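Local coordinates for protein delta-aminolevulinic acid dehydratase (Toxoplasma gondii ME49, PDB 3OBK) that catalyses the asymmetric condensation of two molecules of 5-aminolevulinic acid to porphobilinogen, an early step of tetrapyrrole biosynthesis, at residues A209-Y214 with D262-K267; E248-A253 with L276-E281; P94-E99 with D138-M143. One frame throughout, in Å; residues are numbered along the deposited sequence.

Contact 1. Residues A209-Y214 with D262-K267; sequences AYSCKY and DMLMVK. With PBG (3-[5-(aminomethyl)-4-(carboxymethyl)-1H-pyrrol-3-yl]propanoic acid), chain L.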
loop_
_atom_site.group_PDB
_atom_site.type_symbol
_atom_site.label_atom_id
_atom_site.label_comp_id
_atom_site.label_asym_id
_atom_site.label_seq_id
_atom_site.Cartn_x
_atom_site.Cartn_y
_atom_site.Cartn_z
ATOM N N ALA A 209 19.975 19.566 2.423
ATOM C CA ALA A 209 18.906 20.267 3.142
ATOM C C ALA A 209 18.717 19.605 4.481
ATOM O O ALA A 209 18.520 18.396 4.554
ATOM C CB ALA A 209 17.599 20.247 2.325
ATOM N N TYR A 210 18.804 20.374 5.554
ATOM C CA TYR A 210 18.377 19.883 6.864
ATOM C C TYR A 210 16.860 19.994 6.873
ATOM O O TYR A 210 16.355 21.054 7.135
ATOM C CB TYR A 210 18.957 20.722 7.979
ATOM C CG TYR A 210 20.414 20.547 8.269
ATOM C CD1 TYR A 210 21.369 21.106 7.469
ATOM C CD2 TYR A 210 20.835 19.887 9.407
ATOM C CE1 TYR A 210 22.740 20.977 7.768
ATOM C CE2 TYR A 210 22.188 19.746 9.715
ATOM C CZ TYR A 210 23.145 20.292 8.893
ATOM O OH TYR A 210 24.502 20.164 9.217
ATOM N N SER A 211 16.143 18.916 6.535
ATOM C CA SER A 211 14.669 18.959 6.474
ATOM C C SER A 211 14.039 18.780 7.811
ATOM O O SER A 211 13.140 19.526 8.152
ATOM C CB SER A 211 14.092 17.853 5.605
ATOM O OG SER A 211 14.666 17.905 4.350
ATOM N N CYS A 212 14.486 17.759 8.531
ATOM C CA CYS A 212 13.907 17.396 9.807
ATOM C C CYS A 212 14.944 17.610 10.909
ATOM O O CYS A 212 15.639 16.698 11.317
ATOM C CB CYS A 212 13.427 15.942 9.753
ATOM S SG CYS A 212 12.552 15.549 8.204
ATOM N N LYS A 213 15.074 18.860 11.331
ATOM C CA LYS A 213 16.021 19.266 12.355
ATOM C C LYS A 213 15.206 19.683 13.564
ATOM O O LYS A 213 14.381 20.583 13.465
ATOM C CB LYS A 213 16.866 20.434 11.889
ATOM C CG LYS A 213 17.700 20.997 13.001
ATOM C CD LYS A 213 18.710 21.985 12.476
ATOM C CE LYS A 213 19.629 22.420 13.569
ATOM N NZ LYS A 213 20.677 23.254 13.039
ATOM N N TYR A 214 15.440 19.028 14.695
ATOM C CA TYR A 214 14.571 19.194 15.845
ATOM C C TYR A 214 15.099 20.224 16.848
ATOM O O TYR A 214 16.288 20.459 16.939
ATOM C CB TYR A 214 14.320 17.830 16.488
ATOM C CG TYR A 214 13.388 16.974 15.647
ATOM C CD1 TYR A 214 13.850 16.246 14.564
ATOM C CD2 TYR A 214 12.029 16.943 15.911
ATOM C CE1 TYR A 214 12.969 15.475 13.773
ATOM C CE2 TYR A 214 11.157 16.183 15.153
ATOM C CZ TYR A 214 11.633 15.457 14.081
ATOM O OH TYR A 214 10.746 14.723 13.350
ATOM N N ASP A 262 19.308 18.127 -3.075
ATOM C CA ASP A 262 20.055 16.976 -3.530
ATOM C C ASP A 262 20.110 15.863 -2.462
ATOM O O ASP A 262 20.264 14.684 -2.803
ATOM C CB ASP A 262 21.496 17.420 -3.844
ATOM C CG ASP A 262 21.567 18.447 -4.948
ATOM O OD1 ASP A 262 21.250 18.074 -6.106
ATOM O OD2 ASP A 262 21.968 19.608 -4.686
ATOM N N MET A 263 20.083 16.253 -1.175
ATOM C CA MET A 263 20.068 15.304 -0.043
ATOM C C MET A 263 19.285 15.884 1.107
ATOM O O MET A 263 19.202 17.110 1.250
ATOM C CB MET A 263 21.477 14.991 0.451
ATOM C CG MET A 263 22.432 14.460 -0.636
ATOM S SD MET A 263 24.074 14.001 -0.024
ATOM C CE MET A 263 24.956 14.028 -1.591
ATOM N N LEU A 264 18.726 14.991 1.929
ATOM C CA LEU A 264 17.984 15.355 3.116
ATOM C C LEU A 264 18.652 14.836 4.378
ATOM O O LEU A 264 19.068 13.680 4.448
ATOM C CB LEU A 264 16.589 14.813 3.025
ATOM C CG LEU A 264 15.826 15.251 1.772
ATOM C CD1 LEU A 264 14.498 14.483 1.708
ATOM C CD2 LEU A 264 15.626 16.765 1.684
ATOM N N MET A 265 18.777 15.725 5.355
ATOM C CA MET A 265 19.434 15.474 6.618
ATOM C C MET A 265 18.397 15.418 7.730
ATOM O O MET A 265 17.476 16.254 7.778
ATOM C CB MET A 265 20.409 16.605 6.885
ATOM C CG MET A 265 21.013 16.683 8.311
ATOM S SD MET A 265 22.459 15.657 8.590
ATOM C CE MET A 265 23.703 16.485 7.591
ATOM N N VAL A 266 18.510 14.419 8.599
ATOM C CA VAL A 266 17.737 14.374 9.842
ATOM C C VAL A 266 18.717 14.563 10.959
ATOM O O VAL A 266 19.779 13.928 10.969
ATOM C CB VAL A 266 17.056 13.015 10.079
ATOM C CG1 VAL A 266 16.376 12.970 11.509
ATOM C CG2 VAL A 266 16.083 12.722 8.962
ATOM N N LYS A 267 18.346 15.405 11.910
ATOM C CA LYS A 267 19.222 15.782 12.983
ATOM C C LYS A 267 18.379 16.183 14.130
ATOM O O LYS A 267 17.405 16.903 13.933
ATOM C CB LYS A 267 20.002 16.983 12.543
ATOM C CG LYS A 267 20.936 17.634 13.564
ATOM C CD LYS A 267 21.586 18.751 12.803
ATOM C CE LYS A 267 22.178 19.849 13.608
ATOM N NZ LYS A 267 22.311 21.041 12.681
HETATM C CHA PBG L . 23.608 25.902 13.438
HETATM C C1A PBG L . 24.060 24.514 13.754
HETATM C C2A PBG L . 23.895 23.845 14.963
HETATM C C3A PBG L . 24.462 22.596 14.787
HETATM C C4A PBG L . 24.868 22.511 13.468
HETATM N NA PBG L . 24.642 23.689 12.871
HETATM C C5A PBG L . 23.388 24.386 16.278
HETATM C C6A PBG L . 21.962 24.721 16.354
HETATM O O1A PBG L . 21.359 24.887 15.260
HETATM O O2A PBG L . 21.421 24.915 17.466
HETATM C C7A PBG L . 24.595 21.561 15.836
HETATM C C8A PBG L . 25.490 20.417 15.539
HETATM C C9A PBG L . 25.883 19.539 16.653
HETATM O O3A PBG L . 26.909 18.879 16.516
HETATM O O4A PBG L . 25.418 19.633 17.799
HETATM N N1 PBG L . 22.588 26.073 12.456
#
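Tyr210 turns one ring face to Met265, whose CB stands 4.1 Å above the plane, offset toward the rim. Met265 CG is nearest, 3.4 Å from Tyr210 CD2. Met265 bends at chi2 (85°), which puts SD 4.8 Å from the Tyr210 ring centroid, an oblique Met-aromatic contact. Lys267 CD and NZ come obliquely to Tyr210 CE2. The Tyr214 ring has Lys267 O at its edge, in plane. Its hydroxyl bonds to Asn245 O.

Ala209 to Lys213 pairs in parallel with Leu264 to Lys267. Ala209 N donates to Met263 O, and Ala209 O accepts from Met265 N. The register slips by one after Tyr210. At this beta bulge Met265 O takes two weak bonds, from Ser211 N and Cys212 N. Lys267 N to Cys212 O and Tyr214 N to Lys267 O restore the ladder.

The two lysines extend side by side. Lys213 NZ lies 2.8 Å from Lys267 NZ, two donors that are not hydrogen-bonded. Lys213 NZ donates to porphobilinogen O1A at 2.8 Å and also to Ser183 O. Lys267 NZ is 3.1 Å from ring carbon C4A of the product. Two pocket lysines on neighbouring strands are characteristic of the porphobilinogen synthase TIM barrel.

Contact 2. Residues E248-A253 with L276-E281; sequences EAEREA and LAKIRE. With MG (magnesium ion), chain I.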
loop_
_atom_site.group_PDB
_atom_site.type_symbol
_atom_site.label_atom_id
_atom_site.label_comp_id
_atom_site.label_asym_id
_atom_site.label_seq_id
_atom_site.Cartn_x
_atom_site.Cartn_y
_atom_site.Cartn_z
ATOM N N GLU A 248 4.927 15.778 10.891
ATOM C CA GLU A 248 5.527 17.025 10.440
ATOM C C GLU A 248 6.818 16.785 9.641
ATOM O O GLU A 248 7.111 17.521 8.710
ATOM C CB GLU A 248 5.799 17.934 11.649
ATOM C CG GLU A 248 6.132 19.345 11.319
ATOM C CD GLU A 248 6.441 20.193 12.568
ATOM O OE1 GLU A 248 6.456 19.661 13.721
ATOM O OE2 GLU A 248 6.675 21.415 12.368
ATOM N N ALA A 249 7.582 15.757 9.986
ATOM C CA ALA A 249 8.841 15.473 9.260
ATOM C C ALA A 249 8.585 15.241 7.771
ATOM O O ALA A 249 9.364 15.648 6.955
ATOM C CB ALA A 249 9.583 14.296 9.859
ATOM N N GLU A 250 7.466 14.618 7.444
ATOM C CA GLU A 250 7.098 14.332 6.057
ATOM C C GLU A 250 6.672 15.596 5.317
ATOM O O GLU A 250 6.936 15.770 4.133
ATOM C CB GLU A 250 5.968 13.298 6.021
ATOM C CG GLU A 250 6.355 11.982 6.733
ATOM C CD GLU A 250 5.192 10.966 6.792
ATOM O OE1 GLU A 250 4.875 10.500 7.933
ATOM O OE2 GLU A 250 4.606 10.662 5.700
ATOM N N ARG A 251 6.011 16.491 6.019
ATOM C CA ARG A 251 5.706 17.767 5.438
ATOM C C ARG A 251 7.033 18.451 5.031
ATOM O O ARG A 251 7.191 18.908 3.913
ATOM C CB ARG A 251 4.928 18.603 6.446
ATOM C CG ARG A 251 4.083 19.661 5.841
ATOM C CD ARG A 251 3.453 20.583 6.894
ATOM N NE ARG A 251 3.053 21.823 6.241
ATOM C CZ ARG A 251 2.617 22.912 6.858
ATOM N NH1 ARG A 251 2.495 22.919 8.167
ATOM N NH2 ARG A 251 2.279 23.993 6.141
ATOM N N GLU A 252 8.011 18.459 5.926
ATOM C CA GLU A 252 9.262 19.143 5.620
ATOM C C GLU A 252 10.037 18.434 4.511
ATOM O O GLU A 252 10.557 19.084 3.586
ATOM C CB GLU A 252 10.104 19.310 6.884
ATOM C CG GLU A 252 9.480 20.325 7.913
ATOM C CD GLU A 252 9.847 21.787 7.626
ATOM O OE1 GLU A 252 10.752 22.046 6.803
ATOM O OE2 GLU A 252 9.248 22.700 8.237
ATOM N N ALA A 253 10.116 17.106 4.585
ATOM C CA ALA A 253 10.928 16.369 3.647
ATOM C C ALA A 253 10.338 16.509 2.239
ATOM O O ALA A 253 11.044 16.827 1.307
ATOM C CB ALA A 253 11.071 14.926 4.081
ATOM N N LEU A 276 14.315 9.225 10.525
ATOM C CA LEU A 276 15.249 8.848 9.483
ATOM C C LEU A 276 14.667 7.730 8.641
ATOM O O LEU A 276 14.637 7.849 7.424
ATOM C CB LEU A 276 16.595 8.422 10.097
ATOM C CG LEU A 276 17.717 8.012 9.166
ATOM C CD1 LEU A 276 18.174 9.158 8.275
ATOM C CD2 LEU A 276 18.901 7.491 9.981
ATOM N N ALA A 277 14.198 6.652 9.273
ATOM C CA ALA A 277 13.656 5.502 8.526
ATOM C C ALA A 277 12.415 5.885 7.757
ATOM O O ALA A 277 12.213 5.428 6.644
ATOM C CB ALA A 277 13.358 4.335 9.416
ATOM N N LYS A 278 11.577 6.722 8.344
ATOM C CA LYS A 278 10.305 7.033 7.692
ATOM C C LYS A 278 10.557 7.853 6.436
ATOM O O LYS A 278 10.004 7.549 5.388
ATOM C CB LYS A 278 9.348 7.727 8.639
ATOM C CG LYS A 278 8.013 8.109 8.003
ATOM C CD LYS A 278 7.314 6.946 7.218
ATOM C CE LYS A 278 6.177 6.277 8.010
ATOM N NZ LYS A 278 5.969 4.840 7.555
ATOM N N ILE A 279 11.441 8.849 6.537
ATOM C CA ILE A 279 11.782 9.687 5.398
ATOM C C ILE A 279 12.532 8.885 4.354
ATOM O O ILE A 279 12.334 9.073 3.175
ATOM C CB ILE A 279 12.580 10.954 5.799
ATOM C CG1 ILE A 279 11.755 11.795 6.786
ATOM C CG2 ILE A 279 12.918 11.787 4.557
ATOM C CD1 ILE A 279 10.259 12.022 6.386
ATOM N N ARG A 280 13.370 7.957 4.779
ATOM C CA ARG A 280 14.010 7.028 3.832
ATOM C C ARG A 280 13.020 6.243 2.997
ATOM O O ARG A 280 13.255 5.999 1.840
ATOM C CB ARG A 280 14.874 6.029 4.594
ATOM C CG ARG A 280 15.580 5.000 3.714
ATOM C CD ARG A 280 16.198 5.658 2.509
ATOM N NE ARG A 280 17.512 5.127 2.237
ATOM C CZ ARG A 280 17.790 4.192 1.328
ATOM N NH1 ARG A 280 16.834 3.661 0.540
ATOM N NH2 ARG A 280 19.068 3.817 1.189
ATOM N N GLU A 281 11.934 5.818 3.623
ATOM C CA GLU A 281 10.929 4.979 3.001
ATOM C C GLU A 281 10.207 5.773 1.925
ATOM O O GLU A 281 9.920 5.265 0.871
ATOM C CB GLU A 281 9.952 4.486 4.085
ATOM C CG GLU A 281 8.815 3.575 3.641
ATOM C CD GLU A 281 7.982 3.018 4.831
ATOM O OE1 GLU A 281 7.947 3.686 5.914
ATOM O OE2 GLU A 281 7.348 1.921 4.670
HETATM MG MG MG I . 11.387 23.408 5.674
HETATM O O HOH W 1 13.232 21.913 5.707
HETATM O O HOH W 2 12.260 24.101 7.435
HETATM O O HOH W 3 9.807 24.715 6.456
HETATM O O HOH W 4 11.074 22.490 3.747
HETATM O O HOH W 5 12.341 25.014 4.919
#
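Two outer helices of the TIM barrel meet here, 247-258 and 273-282, packed over the strands they flank. Ile279 carries the contact. Its CG2 lies 3.7 Å from Ala253 CB. Chi1 (-59°) sets CG1 anti to the carbonyl carbon, and chi2 (-47°) turns CD1 to the first helix. There CD1 meets Ala249 O at 3.8 Å. Glu250 crosses Ile279 obliquely and sets its CG 3.9 Å from Ile279 CD1. The two alanines, one helical turn apart, give the isoleucine a small-residue surface.

At the partly exposed margin, Glu250 OE1 comes within 3.9 Å of Lys278 CG. The lysine amine is turned elsewhere: Lys278 NZ forms a salt bridge with Glu281 OE1 at 2.8 Å, and another with Glu281 of a neighbouring subunit. The short helix segments cross at -46°, with their axes 10.1 Å apart.

The end of the Glu252 side chain leads away from this interface. Its OE1 binds the magnesium ion at 1.9 Å, and five waters bring the ligands to six. Its OE2 pairs with Arg27 of a neighbouring subunit. Adjacent helices joined by an apolar seam are characteristic of the outer layer of a TIM barrel.

Contact 3. Residues P94-E99 with D138-M143; sequences PKVDDE and DPYSSM. With PBG (3-[5-(aminomethyl)-4-(carboxymethyl)-1H-pyrrol-3-yl]propanoic acid), chain L.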
loop_
_atom_site.group_PDB
_atom_site.type_symbol
_atom_site.label_atom_id
_atom_site.label_comp_id
_atom_site.label_asym_id
_atom_site.label_seq_id
_atom_site.Cartn_x
_atom_site.Cartn_y
_atom_site.Cartn_z
ATOM N N PRO A 94 32.751 27.735 11.508
ATOM C CA PRO A 94 33.649 28.770 12.027
ATOM C C PRO A 94 33.282 29.275 13.421
ATOM O O PRO A 94 32.137 29.623 13.668
ATOM C CB PRO A 94 33.470 29.898 11.030
ATOM C CG PRO A 94 32.067 29.774 10.591
ATOM C CD PRO A 94 31.678 28.315 10.696
ATOM N N LYS A 95 34.259 29.295 14.322
ATOM C CA LYS A 95 34.155 30.081 15.555
ATOM C C LYS A 95 34.603 31.494 15.185
ATOM O O LYS A 95 35.764 31.725 14.916
ATOM C CB LYS A 95 34.986 29.444 16.694
ATOM C CG LYS A 95 35.692 30.382 17.701
ATOM C CD LYS A 95 34.762 31.260 18.525
ATOM C CE LYS A 95 35.471 31.831 19.807
ATOM N NZ LYS A 95 36.749 32.648 19.590
ATOM N N VAL A 96 33.650 32.416 15.148
ATOM C CA VAL A 96 33.882 33.805 14.743
ATOM C C VAL A 96 34.187 34.667 15.973
ATOM O O VAL A 96 33.641 34.443 17.060
ATOM C CB VAL A 96 32.613 34.342 13.999
ATOM C CG1 VAL A 96 32.679 35.826 13.718
ATOM C CG2 VAL A 96 32.354 33.523 12.699
ATOM N N ASP A 97 35.078 35.646 15.799
ATOM C CA ASP A 97 35.405 36.602 16.864
ATOM C C ASP A 97 34.142 37.320 17.299
ATOM O O ASP A 97 33.382 37.767 16.457
ATOM C CB ASP A 97 36.392 37.662 16.353
ATOM C CG ASP A 97 37.763 37.076 15.969
ATOM O OD1 ASP A 97 38.313 36.293 16.804
ATOM O OD2 ASP A 97 38.281 37.425 14.857
ATOM N N ASP A 98 33.936 37.463 18.606
ATOM C CA ASP A 98 32.758 38.163 19.116
ATOM C C ASP A 98 32.553 39.512 18.427
ATOM O O ASP A 98 31.427 39.906 18.195
ATOM C CB ASP A 98 32.827 38.338 20.652
ATOM C CG ASP A 98 31.448 38.711 21.290
ATOM O OD1 ASP A 98 30.454 37.962 21.124
ATOM O OD2 ASP A 98 31.339 39.757 21.974
ATOM N N GLU A 99 33.640 40.192 18.072
ATOM C CA GLU A 99 33.590 41.550 17.519
ATOM C C GLU A 99 32.971 41.618 16.117
ATOM O O GLU A 99 32.400 42.644 15.756
ATOM C CB GLU A 99 34.990 42.203 17.538
ATOM N N ASP A 138 23.712 31.638 12.828
ATOM C CA ASP A 138 23.980 31.644 14.262
ATOM C C ASP A 138 25.436 31.790 14.616
ATOM O O ASP A 138 25.733 32.364 15.639
ATOM C CB ASP A 138 23.308 30.514 15.071
ATOM C CG ASP A 138 23.335 29.167 14.402
ATOM O OD1 ASP A 138 23.111 29.051 13.176
ATOM O OD2 ASP A 138 23.478 28.195 15.174
ATOM N N PRO A 139 26.353 31.296 13.778
ATOM C CA PRO A 139 27.742 31.502 14.167
ATOM C C PRO A 139 28.148 32.956 14.078
ATOM O O PRO A 139 29.193 33.334 14.585
ATOM C CB PRO A 139 28.540 30.660 13.149
ATOM C CG PRO A 139 27.558 29.680 12.536
ATOM C CD PRO A 139 26.202 30.333 12.665
ATOM N N TYR A 140 27.348 33.756 13.396
ATOM C CA TYR A 140 27.659 35.163 13.175
ATOM C C TYR A 140 26.702 36.085 13.885
ATOM O O TYR A 140 26.834 37.287 13.783
ATOM C CB TYR A 140 27.573 35.458 11.687
ATOM C CG TYR A 140 28.428 34.532 10.865
ATOM C CD1 TYR A 140 29.754 34.844 10.588
ATOM C CD2 TYR A 140 27.911 33.338 10.363
ATOM C CE1 TYR A 140 30.517 34.016 9.825
ATOM C CE2 TYR A 140 28.683 32.502 9.620
ATOM C CZ TYR A 140 29.978 32.846 9.356
ATOM O OH TYR A 140 30.744 32.003 8.611
ATOM N N SER A 141 25.728 35.516 14.578
ATOM C CA SER A 141 24.658 36.294 15.169
ATOM C C SER A 141 24.992 36.626 16.608
ATOM O O SER A 141 25.356 35.749 17.386
ATOM C CB SER A 141 23.337 35.524 15.113
ATOM O OG SER A 141 22.411 36.050 16.031
ATOM N N SER A 142 24.842 37.893 16.961
ATOM C CA SER A 142 25.088 38.329 18.342
ATOM C C SER A 142 23.986 37.871 19.269
ATOM O O SER A 142 24.062 38.081 20.488
ATOM C CB SER A 142 25.248 39.865 18.425
ATOM O OG SER A 142 24.250 40.592 17.729
ATOM N N MET A 143 22.951 37.268 18.683
ATOM C CA MET A 143 21.809 36.770 19.424
ATOM C C MET A 143 21.837 35.259 19.554
ATOM O O MET A 143 21.027 34.697 20.276
ATOM C CB MET A 143 20.529 37.179 18.722
ATOM C CG MET A 143 20.410 38.687 18.486
ATOM S SD MET A 143 19.879 39.528 19.953
ATOM C CE MET A 143 21.400 40.215 20.575
HETATM C CHA PBG L . 23.608 25.902 13.438
HETATM C C1A PBG L . 24.060 24.514 13.754
HETATM C C2A PBG L . 23.895 23.845 14.963
HETATM C C3A PBG L . 24.462 22.596 14.787
HETATM C C4A PBG L . 24.868 22.511 13.468
HETATM N NA PBG L . 24.642 23.689 12.871
HETATM C C5A PBG L . 23.388 24.386 16.278
HETATM C C6A PBG L . 21.962 24.721 16.354
HETATM O O1A PBG L . 21.359 24.887 15.260
HETATM O O2A PBG L . 21.421 24.915 17.466
HETATM C C7A PBG L . 24.595 21.561 15.836
HETATM C C8A PBG L . 25.490 20.417 15.539
HETATM C C9A PBG L . 25.883 19.539 16.653
HETATM O O3A PBG L . 26.909 18.879 16.516
HETATM O O4A PBG L . 25.418 19.633 17.799
HETATM N N1 PBG L . 22.588 26.073 12.456
HETATM O O HOH W 6 31.113 31.691 15.899
#
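Tyr140 crosses both Val96 and Pro94 at about a right angle. Val96 CG2 reaches the ring obliquely, 3.4 Å from Tyr140 CE1 and a little farther from CD1. This methyl is anti to the carbonyl carbon of Val96, while CG1 is anti to the backbone N (chi1 172°). Pro94 touches the hydroxyl end of the tyrosine. Its CG lies 3.3 Å from Tyr140 OH and 3.9 Å from Tyr140 CZ. The end of the Tyr140 side chain thus comes near 94-99. Leu115 of helix 114-125 packs on both Pro94 and Tyr140.

Pro139 comes in beside them. Its CB is 3.8 Å from Pro94 O, and its carbonyl oxygen lies near Val96 CB. The contact joins the end of barrel strand 89-95 to the loop that follows the neighbouring parallel strand 130-135, at the C-terminal end of the TIM barrel, where the active site lies.

A water bridges the backbones. It accepts from Val96 N at 2.7 Å and can donate to Pro139 O at 2.8 Å. Farther along the loop, Ser141 OG accepts from Met143 N at 3.0 Å, forming an ST turn. Asp138, just before Pro139, faces the product: porphobilinogen N1 makes a weak hydrogen bond to Asp138 OD1, 3.1 Å long.

Contacts 1 and 3 meet the same porphobilinogen from different parts of the barrel. Their centres are 23 Å apart and their nearest atoms about 6 Å apart, so the product joins them across the pocket. Contact 1 reaches its carboxymethyl group, contact 3 its aminomethyl group. Contact 2 lies behind contact 1, with centres 9 Å apart. The two touch directly: Cys212 SG packs 3.4 Å from Ala249 O, and Val266 CG2 lies 4.0 Å from Leu276 CA. Helix 247-258, strand 263-267 and helix 273-282 are consecutive in the chain, so the segments of contacts 1 and 2 alternate. Contacts 2 and 3 are 31 Å apart between centres and do not touch.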